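Local coordinates for FAD-binding PCMH-type domain-containing protein (Gibberella zeae, PDB 6YJO) that carries a covalently linked FAD and probably acts as an oligosaccharide-oxidising oxidoreductase, at residues Arg155-Gly160 / Val165-His170; Asp124-Asn129 / Leu142-Thr147; Gly319-Leu324 / Gln331-Arg336. All blocks are in the same frame, centred on the assembly; numbering follows the deposited sequence.

Interaction 1: Arg155-Gly160 / Val165-His170; sequences RAIPHG and VGIAGH. With FAD (flavin-adenine dinucleotide), chain C.
His170 brings its ring edge to His159 CA and takes the Gly160 amide obliquely, and the ring is held from both of its nitrogens. Gly160 N donates to His170 NE2 over 3.0 Å, approaching from 33° out of the ring plane with an N-H...N angle of 140°. ND1 of His170 meets FAD O2' at 2.7 Å, a much straighter bond in which either atom could be the donor. CG of His170 stands anti to the backbone N (chi1 -167°), which carries the ring from the short helix 167-171 to a place between the ribityl chain and Gly160. His159 touches this ring through CA and CB, each 3.7 Å from His170 NE2. Its own imidazole turns away, and ND1 donates to Gly160 O in the carbonyl plane, on a lone pair, at 3.1 Å. Farther from the flavin, Ile157 CD1 and Ile167 CD1 meet at 4.4 Å. On the cofactor side Gly166 N, at the N-cap position, donates to FAD O2P over 2.6 Å, and Gly169 N reaches FAD O1P. Backbone amides at a helix start gripping the FAD pyrophosphate, with a histidine on the ribityl hydroxyl, belong to the FAD site of this PCMH-type, berberine-bridge-like fold.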
loop_
_atom_site.group_PDB
_atom_site.type_symbol
_atom_site.label_atom_id
_atom_site.label_comp_id
_atom_site.label_asym_id
_atom_site.label_seq_id
_atom_site.Cartn_x
_atom_site.Cartn_y
_atom_site.Cartn_z
ATOM N N ARG A 155 21.119 -2.103 6.037
ATOM C CA ARG A 155 19.902 -2.838 6.327
ATOM C C ARG A 155 18.740 -2.225 5.561
ATOM O O ARG A 155 18.819 -1.102 5.054
ATOM C CB ARG A 155 19.612 -2.841 7.835
ATOM C CG ARG A 155 20.790 -3.292 8.696
ATOM C CD ARG A 155 21.250 -4.707 8.377
ATOM N NE ARG A 155 20.245 -5.710 8.726
ATOM C CZ ARG A 155 20.449 -7.023 8.686
ATOM N NH1 ARG A 155 21.626 -7.509 8.313
ATOM N NH2 ARG A 155 19.473 -7.856 9.024
ATOM N N ALA A 156 17.653 -2.986 5.490
ATOM C CA ALA A 156 16.511 -2.611 4.676
ATOM C C ALA A 156 15.303 -3.415 5.124
ATOM O O ALA A 156 15.430 -4.458 5.772
ATOM C CB ALA A 156 16.785 -2.848 3.189
ATOM N N ILE A 157 14.125 -2.906 4.775
ATOM C CA ILE A 157 12.886 -3.661 4.919
ATOM C C ILE A 157 12.175 -3.655 3.570
ATOM O O ILE A 157 12.400 -2.763 2.740
ATOM C CB ILE A 157 11.980 -3.080 6.030
ATOM C CG1 ILE A 157 11.718 -1.590 5.800
ATOM C CG2 ILE A 157 12.606 -3.290 7.401
ATOM C CD1 ILE A 157 10.898 -0.952 6.914
ATOM N N PRO A 158 11.321 -4.646 3.320
ATOM C CA PRO A 158 10.626 -4.704 2.026
ATOM C C PRO A 158 9.471 -3.712 1.981
ATOM O O PRO A 158 8.661 -3.641 2.906
ATOM C CB PRO A 158 10.132 -6.151 1.956
ATOM C CG PRO A 158 9.949 -6.548 3.391
ATOM C CD PRO A 158 11.014 -5.810 4.169
ATOM N N HIS A 159 9.406 -2.937 0.901
ATOM C CA HIS A 159 8.365 -1.929 0.740
ATOM C C HIS A 159 8.222 -1.608 -0.743
ATOM O O HIS A 159 8.926 -2.165 -1.590
ATOM C CB HIS A 159 8.692 -0.677 1.555
ATOM C CG HIS A 159 10.068 -0.143 1.306
ATOM N ND1 HIS A 159 10.480 0.299 0.069
ATOM C CD2 HIS A 159 11.132 0.004 2.132
ATOM C CE1 HIS A 159 11.736 0.703 0.143
ATOM N NE2 HIS A 159 12.154 0.536 1.385
ATOM N N GLY A 160 7.305 -0.687 -1.046
ATOM C CA GLY A 160 6.964 -0.353 -2.412
ATOM C C GLY A 160 7.960 0.580 -3.070
ATOM O O GLY A 160 8.960 1.001 -2.488
ATOM N N VAL A 165 5.717 7.582 -0.083
ATOM C CA VAL A 165 4.669 6.919 0.681
ATOM C C VAL A 165 5.051 6.889 2.155
ATOM O O VAL A 165 6.222 6.697 2.512
ATOM C CB VAL A 165 4.434 5.506 0.120
ATOM C CG1 VAL A 165 3.699 4.630 1.116
ATOM C CG2 VAL A 165 3.668 5.594 -1.197
ATOM N N GLY A 166 4.061 7.104 3.022
ATOM C CA GLY A 166 4.302 7.051 4.451
ATOM C C GLY A 166 4.354 5.623 4.963
ATOM O O GLY A 166 3.656 4.733 4.478
ATOM N N ILE A 167 5.207 5.406 5.967
ATOM C CA ILE A 167 5.426 4.053 6.469
ATOM C C ILE A 167 4.174 3.523 7.156
ATOM O O ILE A 167 3.857 2.332 7.059
ATOM C CB ILE A 167 6.645 4.021 7.412
ATOM C CG1 ILE A 167 6.996 2.578 7.799
ATOM C CG2 ILE A 167 6.388 4.841 8.669
ATOM C CD1 ILE A 167 7.425 1.711 6.624
ATOM N N ALA A 168 3.445 4.392 7.860
ATOM C CA ALA A 168 2.298 3.941 8.642
ATOM C C ALA A 168 1.224 3.332 7.748
ATOM O O ALA A 168 0.857 2.162 7.903
ATOM C CB ALA A 168 1.734 5.106 9.454
ATOM N N GLY A 169 0.706 4.115 6.802
ATOM C CA GLY A 169 -0.325 3.602 5.916
ATOM C C GLY A 169 0.144 2.431 5.078
ATOM O O GLY A 169 -0.631 1.515 4.794
ATOM N N HIS A 170 1.414 2.442 4.677
ATOM C CA HIS A 170 1.955 1.379 3.839
ATOM C C HIS A 170 1.974 0.044 4.580
ATOM O O HIS A 170 1.491 -0.973 4.068
ATOM C CB HIS A 170 3.358 1.777 3.386
ATOM C CG HIS A 170 3.908 0.938 2.275
ATOM N ND1 HIS A 170 3.339 0.890 1.021
ATOM C CD2 HIS A 170 4.991 0.128 2.228
ATOM C CE1 HIS A 170 4.045 0.083 0.249
ATOM N NE2 HIS A 170 5.052 -0.394 0.958
HETATM P PA FAD C . -2.009 8.219 4.351
HETATM O O1A FAD C . -3.105 8.865 3.590
HETATM O O2A FAD C . -1.262 9.166 5.305
HETATM O O5B FAD C . -2.537 6.960 5.137
HETATM C C5B FAD C . -3.350 5.959 4.490
HETATM C C4B FAD C . -4.141 5.214 5.530
HETATM O O4B FAD C . -3.292 4.935 6.670
HETATM C C3B FAD C . -5.345 5.974 6.079
HETATM O O3B FAD C . -6.402 5.080 6.409
HETATM C C2B FAD C . -4.761 6.649 7.320
HETATM O O2B FAD C . -5.759 6.955 8.282
HETATM C C1B FAD C . -3.831 5.549 7.826
HETATM N N9A FAD C . -2.739 6.032 8.668
HETATM C C8A FAD C . -1.711 6.869 8.314
HETATM N N7A FAD C . -0.878 7.140 9.289
HETATM C C5A FAD C . -1.396 6.430 10.367
HETATM C C6A FAD C . -0.973 6.297 11.700
HETATM N N6A FAD C . 0.108 6.894 12.208
HETATM N N1A FAD C . -1.718 5.514 12.513
HETATM C C2A FAD C . -2.799 4.912 12.015
HETATM N N3A FAD C . -3.292 4.963 10.776
HETATM C C4A FAD C . -2.539 5.749 9.993
HETATM N N1 FAD C . 1.450 0.408 -2.395
HETATM C C2 FAD C . 2.094 -0.779 -2.599
HETATM O O2 FAD C . 1.751 -1.812 -2.013
HETATM N N3 FAD C . 3.160 -0.838 -3.483
HETATM C C4 FAD C . 3.668 0.217 -4.215
HETATM O O4 FAD C . 4.621 0.048 -4.972
HETATM C C4X FAD C . 2.976 1.471 -3.990
HETATM N N5 FAD C . 3.388 2.524 -4.639
HETATM C C5X FAD C . 2.728 3.722 -4.417
HETATM C C6 FAD C . 3.127 4.853 -5.120
HETATM C C7 FAD C . 2.520 6.085 -4.915
HETATM C C7M FAD C . 3.005 7.287 -5.681
HETATM C C8 FAD C . 1.430 6.177 -4.032
HETATM C C8M FAD C . 0.734 7.489 -3.788
HETATM C C9 FAD C . 1.008 5.043 -3.344
HETATM C C9A FAD C . 1.643 3.823 -3.534
HETATM N N10 FAD C . 1.242 2.661 -2.846
HETATM C C10 FAD C . 1.878 1.466 -3.057
HETATM C "C1'" FAD C . 0.093 2.691 -1.932
HETATM C "C2'" FAD C . 0.468 2.903 -0.473
HETATM O "O2'" FAD C . 0.965 1.686 0.082
HETATM C "C3'" FAD C . -0.785 3.325 0.294
HETATM O "O3'" FAD C . -1.331 4.471 -0.351
HETATM C "C4'" FAD C . -0.545 3.665 1.764
HETATM O "O4'" FAD C . -1.594 3.129 2.569
HETATM C "C5'" FAD C . -0.459 5.160 1.965
HETATM O "O5'" FAD C . 0.116 5.431 3.257
HETATM P P FAD C . 0.455 6.898 3.690
HETATM O O1P FAD C . 0.707 6.945 5.199
HETATM O O2P FAD C . 1.531 7.434 2.818
HETATM O O3P FAD C . -0.936 7.621 3.349
#

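Interaction 2: Asp124-Asn129 / Leu142-Thr147; sequences DTVTLN and LGHVAT
Asp124 and His144 make the polar part of this contact: NE2 of His144 donates over 2.9 Å to Asp124 O, which sits at the ring edge in its plane, but the bond is weak because its N-H...O angle is only 126°. With CG anti to the backbone N (chi1 173°), the imidazole reaches out from helix 142-152 to that carbonyl. The Asp124 side chain runs roughly perpendicular to it, the carboxylate plane turned 40° from the ring, and OD2 stays 4.2 Å from His144 NE2. That carboxylate is engaged by Arg336 in a salt bridge, while His144 ND1 has a weak hydrogen bond to Asp334.

The apolar part belongs to Val126 on strand 126-128. Its CG2 lies 4.1 Å from His144 NE2, the two side chains pointing in opposing senses as they pass, and also meets Val145 CG2 at 4.3 Å. Within the helix, Thr147 OG1 bonds to Gly143 O at 2.8 Å, from the opposite face of the carbonyl plane to Thr147 N.

Both ring nitrogens of buried His144 thus face acceptors; the nearby carboxylates could favour protonation, but Arg336 would oppose it, so the charge stays open.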
loop_
_atom_site.group_PDB
_atom_site.type_symbol
_atom_site.label_atom_id
_atom_site.label_comp_id
_atom_site.label_asym_id
_atom_site.label_seq_id
_atom_site.Cartn_x
_atom_site.Cartn_y
_atom_site.Cartn_z
ATOM N N ASP A 124 9.571 11.299 12.161
ATOM C CA ASP A 124 10.147 10.448 11.125
ATOM C C ASP A 124 11.508 9.874 11.515
ATOM O O ASP A 124 12.283 9.490 10.634
ATOM C CB ASP A 124 10.270 11.220 9.806
ATOM C CG ASP A 124 11.245 12.382 9.894
ATOM O OD1 ASP A 124 11.856 12.580 10.965
ATOM O OD2 ASP A 124 11.403 13.102 8.884
ATOM N N THR A 125 11.819 9.791 12.805
ATOM C CA THR A 125 13.132 9.311 13.217
ATOM C C THR A 125 13.241 7.803 13.009
ATOM O O THR A 125 12.390 7.037 13.475
ATOM C CB THR A 125 13.394 9.668 14.683
ATOM O OG1 THR A 125 13.310 11.092 14.852
ATOM C CG2 THR A 125 14.771 9.181 15.119
ATOM N N VAL A 126 14.292 7.383 12.299
ATOM C CA VAL A 126 14.631 5.974 12.121
ATOM C C VAL A 126 15.760 5.633 13.081
ATOM O O VAL A 126 16.637 6.463 13.346
ATOM C CB VAL A 126 15.044 5.666 10.666
ATOM C CG1 VAL A 126 15.413 4.193 10.519
ATOM C CG2 VAL A 126 13.937 6.046 9.693
ATOM N N THR A 127 15.735 4.412 13.612
ATOM C CA THR A 127 16.753 3.940 14.545
ATOM C C THR A 127 16.996 2.460 14.291
ATOM O O THR A 127 16.067 1.654 14.402
ATOM C CB THR A 127 16.319 4.177 15.998
ATOM O OG1 THR A 127 16.311 5.583 16.277
ATOM C CG2 THR A 127 17.260 3.480 16.966
ATOM N N LEU A 128 18.236 2.113 13.946
ATOM C CA LEU A 128 18.644 0.740 13.672
ATOM C C LEU A 128 19.379 0.194 14.893
ATOM O O LEU A 128 20.417 0.733 15.289
ATOM C CB LEU A 128 19.540 0.673 12.432
ATOM C CG LEU A 128 20.184 -0.680 12.111
ATOM C CD1 LEU A 128 19.140 -1.770 11.880
ATOM C CD2 LEU A 128 21.093 -0.562 10.899
ATOM N N ASN A 129 18.834 -0.867 15.484
ATOM C CA ASN A 129 19.443 -1.520 16.635
ATOM C C ASN A 129 20.498 -2.526 16.179
ATOM O O ASN A 129 20.617 -2.849 14.994
ATOM C CB ASN A 129 18.374 -2.216 17.478
ATOM C CG ASN A 129 17.400 -1.238 18.103
ATOM O OD1 ASN A 129 17.801 -0.318 18.816
ATOM N ND2 ASN A 129 16.114 -1.428 17.833
ATOM N N LEU A 142 8.877 6.115 2.976
ATOM C CA LEU A 142 9.594 4.892 2.627
ATOM C C LEU A 142 11.028 5.180 2.203
ATOM O O LEU A 142 11.953 4.447 2.576
ATOM C CB LEU A 142 8.855 4.154 1.509
ATOM C CG LEU A 142 7.470 3.589 1.828
ATOM C CD1 LEU A 142 6.993 2.745 0.659
ATOM C CD2 LEU A 142 7.479 2.783 3.117
ATOM N N GLY A 143 11.238 6.241 1.425
ATOM C CA GLY A 143 12.577 6.529 0.948
ATOM C C GLY A 143 13.494 7.034 2.041
ATOM O O GLY A 143 14.705 6.795 1.999
ATOM N N HIS A 144 12.937 7.741 3.027
ATOM C CA HIS A 144 13.704 8.125 4.205
ATOM C C HIS A 144 14.032 6.922 5.079
ATOM O O HIS A 144 15.030 6.955 5.807
ATOM C CB HIS A 144 12.934 9.171 5.020
ATOM C CG HIS A 144 13.571 9.516 6.332
ATOM N ND1 HIS A 144 14.869 9.970 6.436
ATOM C CD2 HIS A 144 13.081 9.486 7.593
ATOM C CE1 HIS A 144 15.152 10.198 7.706
ATOM N NE2 HIS A 144 14.083 9.913 8.429
ATOM N N VAL A 145 13.225 5.862 5.009
ATOM C CA VAL A 145 13.503 4.647 5.766
ATOM C C VAL A 145 14.645 3.866 5.126
ATOM O O VAL A 145 15.583 3.444 5.808
ATOM C CB VAL A 145 12.228 3.791 5.879
ATOM C CG1 VAL A 145 12.552 2.428 6.490
ATOM C CG2 VAL A 145 11.183 4.513 6.710
ATOM N N ALA A 146 14.581 3.661 3.806
ATOM C CA ALA A 146 15.650 2.942 3.118
ATOM C C ALA A 146 16.962 3.710 3.190
ATOM O O ALA A 146 18.035 3.112 3.338
ATOM C CB ALA A 146 15.265 2.693 1.660
ATOM N N THR A 147 16.896 5.039 3.081
ATOM C CA THR A 147 18.109 5.851 3.114
ATOM C C THR A 147 18.804 5.742 4.463
ATOM O O THR A 147 20.034 5.633 4.522
ATOM C CB THR A 147 17.774 7.313 2.796
ATOM O OG1 THR A 147 17.344 7.418 1.431
ATOM C CG2 THR A 147 18.987 8.208 3.022
#

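Interaction 3: Gly319-Leu324 / Gln331-Arg336; sequences GWIQML and QALDQR
Leu333 reaches from the loop that follows helix 320-326 back onto that helix, setting its branched end against Ile321 and Leu324. The loop makes an inverse gamma turn centred on Asp334, just beyond Leu333, and packs back on the helix through a small apolar contact.

The apolar contacts come first. CD1 of Leu333 does most of the touching: it lies 3.7 Å from Leu324 CB and 3.9 Å from Ile321 CG2, and so sits against side chains one helical turn apart. Ile321 and Leu333 approach at a slant, and the CD1 methyl of Ile321 comes nearly as close as CG2. A chi1 of -65° sets CG1 of Ile321 beside the backbone N and leaves CG2 anti to it, while CG1 carries CD1 round to the same leucine methyl. The other branch of Leu333, CD2, rests on the backbone at the carbonyl of Leu324. Helix 142-152 adds further apolar neighbours, with Phe150 beside Ile321 and Ala146 beside Leu324; from the same helix Thr147 turns its OG1 to the side chain of Leu333.

No hydrogen bond links the two segments, and polar contacts hold each one separately. Gly319, the N-cap residue, donates from its N to Gln322 OE1, three residues on, at 3.3 Å, on a lone pair in the amide plane. In the loop, Gln335 NE2 makes a weak bond to Ala332 O. The polar side chains of Asp334 and Arg336 face the region of strand 126-128 and helix 142-152, while Leu333 packs on helix 320-326.

Within the helix, Leu324 also packs back on Trp320: its CD1 stands 3.2 Å above one face of the indole plane, displaced toward the rim.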
loop_
_atom_site.group_PDB
_atom_site.type_symbol
_atom_site.label_atom_id
_atom_site.label_comp_id
_atom_site.label_asym_id
_atom_site.label_seq_id
_atom_site.Cartn_x
_atom_site.Cartn_y
_atom_site.Cartn_z
ATOM N N GLY A 319 23.936 -1.329 -7.081
ATOM C CA GLY A 319 23.639 -1.358 -5.666
ATOM C C GLY A 319 22.142 -1.378 -5.379
ATOM O O GLY A 319 21.302 -1.234 -6.265
ATOM N N TRP A 320 21.822 -1.553 -4.095
ATOM C CA TRP A 320 20.430 -1.630 -3.663
ATOM C C TRP A 320 19.762 -0.265 -3.726
ATOM O O TRP A 320 18.609 -0.153 -4.153
ATOM C CB TRP A 320 20.378 -2.209 -2.246
ATOM C CG TRP A 320 19.149 -1.874 -1.431
ATOM C CD1 TRP A 320 19.024 -0.871 -0.512
ATOM C CD2 TRP A 320 17.895 -2.570 -1.435
ATOM N NE1 TRP A 320 17.773 -0.896 0.049
ATOM C CE2 TRP A 320 17.059 -1.927 -0.502
ATOM C CE3 TRP A 320 17.400 -3.671 -2.138
ATOM C CZ2 TRP A 320 15.750 -2.343 -0.259
ATOM C CZ3 TRP A 320 16.099 -4.084 -1.895
ATOM C CH2 TRP A 320 15.290 -3.422 -0.964
ATOM N N ILE A 321 20.477 0.783 -3.310
ATOM C CA ILE A 321 19.948 2.138 -3.398
ATOM C C ILE A 321 19.816 2.560 -4.853
ATOM O O ILE A 321 18.972 3.395 -5.192
ATOM C CB ILE A 321 20.843 3.106 -2.597
ATOM C CG1 ILE A 321 20.784 2.765 -1.101
ATOM C CG2 ILE A 321 20.425 4.551 -2.831
ATOM C CD1 ILE A 321 19.420 3.028 -0.449
ATOM N N GLN A 322 20.633 1.985 -5.737
ATOM C CA GLN A 322 20.506 2.286 -7.158
ATOM C C GLN A 322 19.188 1.756 -7.708
ATOM O O GLN A 322 18.500 2.447 -8.467
ATOM C CB GLN A 322 21.696 1.699 -7.917
ATOM C CG GLN A 322 22.081 2.453 -9.169
ATOM C CD GLN A 322 23.504 2.152 -9.611
ATOM O OE1 GLN A 322 24.136 1.218 -9.117
ATOM N NE2 GLN A 322 24.017 2.951 -10.539
ATOM N N MET A 323 18.812 0.534 -7.324
ATOM C CA MET A 323 17.563 -0.041 -7.812
ATOM C C MET A 323 16.357 0.736 -7.296
ATOM O O MET A 323 15.380 0.932 -8.029
ATOM C CB MET A 323 17.473 -1.512 -7.403
ATOM C CG MET A 323 16.133 -2.183 -7.708
ATOM S SD MET A 323 14.840 -1.882 -6.468
ATOM C CE MET A 323 15.657 -2.405 -4.955
ATOM N N LEU A 324 16.397 1.173 -6.034
ATOM C CA LEU A 324 15.294 1.962 -5.497
ATOM C C LEU A 324 15.166 3.299 -6.215
ATOM O O LEU A 324 14.053 3.812 -6.375
ATOM C CB LEU A 324 15.486 2.180 -3.994
ATOM C CG LEU A 324 15.424 0.923 -3.117
ATOM C CD1 LEU A 324 15.729 1.263 -1.661
ATOM C CD2 LEU A 324 14.073 0.232 -3.238
ATOM N N GLN A 331 11.598 10.580 -8.309
ATOM C CA GLN A 331 11.535 11.160 -6.973
ATOM C C GLN A 331 12.763 10.770 -6.160
ATOM O O GLN A 331 13.117 9.588 -6.082
ATOM C CB GLN A 331 10.266 10.704 -6.255
ATOM C CG GLN A 331 9.032 11.502 -6.627
ATOM C CD GLN A 331 8.592 12.441 -5.523
ATOM O OE1 GLN A 331 8.667 13.660 -5.663
ATOM N NE2 GLN A 331 8.130 11.872 -4.413
ATOM N N ALA A 332 13.401 11.765 -5.548
ATOM C CA ALA A 332 14.559 11.499 -4.707
ATOM C C ALA A 332 14.148 10.649 -3.507
ATOM O O ALA A 332 13.090 10.859 -2.914
ATOM C CB ALA A 332 15.185 12.815 -4.249
ATOM N N LEU A 333 15.001 9.687 -3.144
ATOM C CA LEU A 333 14.627 8.702 -2.132
ATOM C C LEU A 333 14.316 9.371 -0.797
ATOM O O LEU A 333 13.206 9.247 -0.273
ATOM C CB LEU A 333 15.741 7.659 -1.975
ATOM C CG LEU A 333 15.833 6.516 -2.993
ATOM C CD1 LEU A 333 16.628 5.364 -2.397
ATOM C CD2 LEU A 333 14.453 6.023 -3.442
ATOM N N ASP A 334 15.276 10.114 -0.245
ATOM C CA ASP A 334 15.149 10.633 1.113
ATOM C C ASP A 334 14.057 11.695 1.197
ATOM O O ASP A 334 14.351 12.874 1.405
ATOM C CB ASP A 334 16.492 11.200 1.591
ATOM C CG ASP A 334 16.507 11.498 3.079
ATOM O OD1 ASP A 334 15.455 11.333 3.729
ATOM O OD2 ASP A 334 17.573 11.893 3.599
ATOM N N GLN A 335 12.796 11.282 1.057
ATOM C CA GLN A 335 11.666 12.204 1.146
ATOM C C GLN A 335 11.373 12.521 2.605
ATOM O O GLN A 335 11.314 11.615 3.443
ATOM C CB GLN A 335 10.413 11.604 0.501
ATOM C CG GLN A 335 10.401 11.565 -1.019
ATOM C CD GLN A 335 10.590 12.934 -1.654
ATOM O OE1 GLN A 335 10.350 13.963 -1.024
ATOM N NE2 GLN A 335 11.046 12.949 -2.902
ATOM N N ARG A 336 11.176 13.802 2.908
ATOM C CA ARG A 336 10.832 14.245 4.253
ATOM C C ARG A 336 9.895 15.440 4.157
ATOM O O ARG A 336 9.536 15.895 3.066
ATOM C CB ARG A 336 12.079 14.614 5.063
ATOM C CG ARG A 336 13.041 13.461 5.272
ATOM C CD ARG A 336 14.229 13.856 6.131
ATOM N NE ARG A 336 13.862 14.047 7.532
ATOM C CZ ARG A 336 14.705 13.934 8.554
ATOM N NH1 ARG A 336 15.976 13.614 8.352
ATOM N NH2 ARG A 336 14.269 14.130 9.791
#

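In the fold
Helix 142-152 is the common element. Interaction 2 lies on its first turns, about 9 Å centre to centre from interaction 1 and 12 Å from interaction 3; interactions 1 and 3 are also about 12 Å apart. Along the chain they follow in series: 2, 1, then 3. Strands 126-128 and 155-156 belong to one antiparallel sheet, and Leu142 packs on Ile167 and His170, joining interaction 2 to the FAD site. The loop 331-336 reaches interaction 2 through Arg336 and Asp334, while Trp320 packs on Ala156 and Leu324 on His159. The later 319-336 region is thereby attached to the FAD-binding part, beside the cofactor-contacting segment 165-170.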